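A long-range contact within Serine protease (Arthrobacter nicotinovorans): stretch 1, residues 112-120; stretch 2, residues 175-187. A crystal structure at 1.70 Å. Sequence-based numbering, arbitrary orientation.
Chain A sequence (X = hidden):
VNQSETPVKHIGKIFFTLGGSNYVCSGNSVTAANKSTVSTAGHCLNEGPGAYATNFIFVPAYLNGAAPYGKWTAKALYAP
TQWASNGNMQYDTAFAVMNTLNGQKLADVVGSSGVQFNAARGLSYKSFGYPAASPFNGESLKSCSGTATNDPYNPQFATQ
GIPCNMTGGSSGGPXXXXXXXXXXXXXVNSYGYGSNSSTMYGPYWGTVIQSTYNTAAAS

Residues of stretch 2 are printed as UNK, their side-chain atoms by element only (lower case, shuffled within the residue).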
# COMPACT_ATOMS: atom_id res chain seq x y z
N SER A 112 11.89 -4.50 6.74
CA SER A 112 11.34 -3.98 5.49
C SER A 112 11.32 -5.04 4.40
O SER A 112 12.05 -6.03 4.46
CB SER A 112 12.14 -2.76 5.03
OG SER A 112 13.48 -3.11 4.73
N SER A 113 10.47 -4.82 3.40
CA SER A 113 10.37 -5.71 2.25
C SER A 113 11.23 -5.19 1.11
O SER A 113 11.29 -3.98 0.87
CB SER A 113 8.93 -5.79 1.76
OG SER A 113 8.06 -6.27 2.76
N GLY A 114 11.88 -6.11 0.40
CA GLY A 114 12.50 -5.77 -0.88
C GLY A 114 11.43 -5.39 -1.88
O GLY A 114 10.26 -5.77 -1.73
N VAL A 115 11.82 -4.62 -2.89
CA VAL A 115 10.90 -4.20 -3.95
C VAL A 115 11.37 -4.65 -5.33
O VAL A 115 12.57 -4.86 -5.55
CB VAL A 115 10.66 -2.66 -3.95
CG1 VAL A 115 9.84 -2.25 -2.74
CG2 VAL A 115 11.98 -1.88 -4.01
N GLN A 116 10.42 -4.80 -6.25
CA GLN A 116 10.70 -5.11 -7.64
C GLN A 116 9.95 -4.17 -8.56
O GLN A 116 8.78 -3.85 -8.32
CB GLN A 116 10.32 -6.55 -7.99
CG GLN A 116 11.14 -7.63 -7.30
CD GLN A 116 12.58 -7.70 -7.77
OE1 GLN A 116 12.92 -7.24 -8.87
NE2 GLN A 116 13.44 -8.29 -6.95
N PHE A 117 10.63 -3.72 -9.62
CA PHE A 117 10.02 -2.91 -10.67
C PHE A 117 10.32 -3.53 -12.02
O PHE A 117 11.26 -4.32 -12.16
CB PHE A 117 10.55 -1.47 -10.61
CG PHE A 117 10.34 -0.81 -9.28
CD1 PHE A 117 9.12 -0.21 -8.97
CD2 PHE A 117 11.35 -0.81 -8.33
CE1 PHE A 117 8.92 0.39 -7.73
CE2 PHE A 117 11.16 -0.22 -7.08
CZ PHE A 117 9.94 0.38 -6.78
N ASN A 118 9.50 -3.19 -13.01
CA ASN A 118 9.68 -3.64 -14.40
C ASN A 118 9.74 -5.16 -14.51
O ASN A 118 10.52 -5.71 -15.29
CB ASN A 118 10.91 -2.98 -15.01
CG ASN A 118 10.97 -1.50 -14.71
OD1 ASN A 118 10.06 -0.75 -15.07
ND2 ASN A 118 12.02 -1.08 -14.00
N ALA A 119 8.89 -5.83 -13.72
CA ALA A 119 8.80 -7.28 -13.72
C ALA A 119 7.76 -7.75 -14.74
O ALA A 119 7.10 -6.94 -15.39
CB ALA A 119 8.45 -7.79 -12.32
N ALA A 120 7.63 -9.06 -14.87
CA ALA A 120 6.67 -9.65 -15.80
C ALA A 120 5.23 -9.36 -15.38
O ALA A 120 4.94 -9.18 -14.20
CB ALA A 120 6.89 -11.14 -15.88
N UNK A 175 1.24 -6.03 -2.38
CA UNK A 175 1.22 -7.26 -3.17
C UNK A 175 2.62 -7.83 -3.17
O UNK A 175 3.56 -7.17 -3.64
c UNK A 175 -2.64 -6.53 -5.91
c UNK A 175 -3.27 -7.32 -8.05
c UNK A 175 -1.96 -7.80 -8.25
c UNK A 175 -3.63 -6.69 -6.89
c UNK A 175 -0.60 -6.68 -4.89
c UNK A 175 0.84 -6.97 -4.62
c UNK A 175 -1.32 -7.00 -6.08
c UNK A 175 -1.48 -6.03 -4.07
c UNK A 175 -0.98 -7.65 -7.28
n UNK A 175 -2.71 -5.94 -4.67
N UNK A 176 2.78 -9.05 -2.66
CA UNK A 176 4.07 -9.73 -2.72
C UNK A 176 4.05 -10.78 -3.81
O UNK A 176 3.10 -11.55 -3.91
c UNK A 176 5.69 -7.73 1.01
c UNK A 176 4.41 -10.39 -1.38
c UNK A 176 5.62 -8.64 -0.05
c UNK A 176 4.49 -9.43 -0.23
c UNK A 176 4.62 -7.61 1.90
c UNK A 176 3.49 -8.40 1.72
c UNK A 176 3.43 -9.30 0.66
N UNK A 177 5.09 -10.80 -4.64
CA UNK A 177 5.24 -11.87 -5.63
C UNK A 177 5.40 -13.19 -4.87
O UNK A 177 6.22 -13.28 -3.97
c UNK A 177 6.39 -10.35 -7.30
c UNK A 177 7.71 -9.92 -7.95
c UNK A 177 6.61 -12.86 -7.52
c UNK A 177 6.48 -11.68 -6.54
N UNK A 178 4.60 -14.18 -5.24
CA UNK A 178 4.67 -15.49 -4.58
C UNK A 178 3.55 -15.69 -3.58
O UNK A 178 2.43 -15.20 -3.79
N UNK A 179 3.85 -16.40 -2.50
CA UNK A 179 2.83 -16.82 -1.53
C UNK A 179 3.11 -16.45 -0.08
O UNK A 179 2.51 -17.02 0.84
o UNK A 179 4.88 -18.62 -0.89
c UNK A 179 2.60 -18.34 -1.64
n UNK A 179 3.72 -20.48 -1.42
c UNK A 179 3.84 -19.16 -1.29
N UNK A 180 4.01 -15.48 0.13
CA UNK A 180 4.45 -15.13 1.48
C UNK A 180 4.63 -13.63 1.67
O UNK A 180 4.99 -12.91 0.74
o UNK A 180 6.27 -15.42 3.06
c UNK A 180 5.76 -15.85 1.81
N UNK A 181 4.39 -13.17 2.90
CA UNK A 181 4.63 -11.78 3.30
C UNK A 181 6.12 -11.45 3.37
O UNK A 181 6.49 -10.28 3.48
c UNK A 181 3.99 -11.51 4.66
o UNK A 181 4.55 -12.34 5.67
N UNK A 182 6.96 -12.48 3.30
CA UNK A 182 8.41 -12.30 3.36
C UNK A 182 9.03 -12.01 1.99
O UNK A 182 10.23 -11.78 1.88
c UNK A 182 9.07 -13.54 3.98
o UNK A 182 8.93 -14.66 3.13
N UNK A 183 8.20 -11.98 0.94
CA UNK A 183 8.68 -11.83 -0.43
C UNK A 183 8.92 -10.39 -0.86
O UNK A 183 8.94 -9.47 -0.04
N UNK A 184 9.11 -10.21 -2.17
CA UNK A 184 9.30 -8.88 -2.75
C UNK A 184 7.96 -8.23 -3.05
O UNK A 184 7.06 -8.88 -3.61
c UNK A 184 11.97 -10.66 -3.90
c UNK A 184 13.31 -10.99 -3.72
o UNK A 184 15.55 -10.31 -3.30
c UNK A 184 14.23 -9.99 -3.47
c UNK A 184 13.83 -8.66 -3.41
c UNK A 184 11.54 -9.34 -3.85
c UNK A 184 10.09 -8.98 -4.05
c UNK A 184 12.49 -8.34 -3.60
N UNK A 185 7.82 -6.96 -2.70
CA UNK A 185 6.63 -6.20 -3.06
C UNK A 185 6.69 -5.75 -4.52
O UNK A 185 7.73 -5.29 -4.99
o UNK A 185 5.45 -2.95 -0.47
n UNK A 185 3.60 -2.54 -1.69
c UNK A 185 5.13 -4.23 -2.48
c UNK A 185 6.42 -5.00 -2.14
c UNK A 185 4.74 -3.19 -1.45
N UNK A 186 5.57 -5.86 -5.23
CA UNK A 186 5.54 -5.53 -6.65
C UNK A 186 4.23 -4.86 -7.11
O UNK A 186 4.04 -4.62 -8.29
n UNK A 186 6.79 -5.56 -9.38
c UNK A 186 5.86 -6.78 -7.48
c UNK A 186 5.94 -6.51 -8.98
o UNK A 186 5.26 -7.17 -9.77
N UNK A 187 3.34 -4.56 -6.15
CA UNK A 187 2.16 -3.71 -6.39
C UNK A 187 1.50 -3.34 -5.07
O UNK A 187 2.01 -3.68 -4.00
c UNK A 187 1.16 -4.39 -7.33
o UNK A 187 0.18 -3.46 -7.77
O HOH W 1 8.56 -8.94 2.58
O HOH W 2 11.92 -8.88 0.95
O HOH W 3 6.70 -4.80 -12.24
O HOH W 4 4.78 -6.78 -12.43

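Position 175 carries one carbon leading into fused five- and six-membered rings with eight carbons and one nitrogen, an indole, and lies out of reach of stretch 1: W175. At 176, one carbon precedes a six-carbon ring with no heteroatom, whose edge meets S113; this is F176, with CE1 3.3 Å from S113 OG. Position 177 has four carbons, forked at the first, one arm two carbons long. That is I177, and its CD1 lies 4.2 Å from Q116 CG.

Position 178 has no side-chain atoms, and its phi/psi of 102/-146° would jam a CB against the preceding carbonyl oxygen: G178. At 179, two carbons end in one oxygen and one nitrogen, the short amide of N179, remote from stretch 1. Positions 180, 181 and 182 each bear one carbon and one oxygen; none of these side chains comes within 6.9 Å of stretch 1. They are S180, S181 and S182, and S180 OG and S182 OG share a hydrogen bond of 2.8 Å. Position 183 is bare, and an ideal CB would sit 3.1 Å from I177 O. This is G183, which closes a type I turn begun at S180.

Position 184 shows one carbon and a six-carbon ring bearing an oxygen, packed beside G114, V115 and Q116: Y184. Q116 NE2 lies over one ring face, 3.5 Å from Y184 CD1, and an ideal CB on G114 would clash with Y184 CE1 at 2.7 Å. At 185, three carbons end in oxygen and nitrogen, the longer amide of Q185; its CB is 4.4 Å from V115 CG1, while its NE2 donates to the O of position 187 at 3.0 Å. Position 186 has two carbons ending in oxygen and nitrogen, with the nitrogen reaching Q116: N186. Its ND2 donates to Q116 O at 2.8 Å, 149° at the hydrogen. Position 187 has one carbon and one oxygen; its CA-to-CB bond points away from stretch 1 and no side-chain atom comes nearer than 7.7 Å: S187.

The contact centres on a single beta bridge between V115 and Q185, CA to CA 4.8 Å. Both polar backbone atoms of Q185 are used: Q185 N donates to G114 O (2.9 Å, 161°), and Q185 O accepts from Q116 N (3.0 Å, 154°). The N186 amide extends this pairing by a side-chain bond to backbone. Water fills the gaps at both ends: water 1 accepts from S113 OG (2.7 Å) and donates to S181 O (2.6 Å) and G183 O (2.7 Å), whereas water 3 accepts from A119 N (2.8 Å) and N186 ND2 (3.0 Å). Together the stretches bury 461 Å².

Stretch 2 175-187: WFIGNSSSGYQNS
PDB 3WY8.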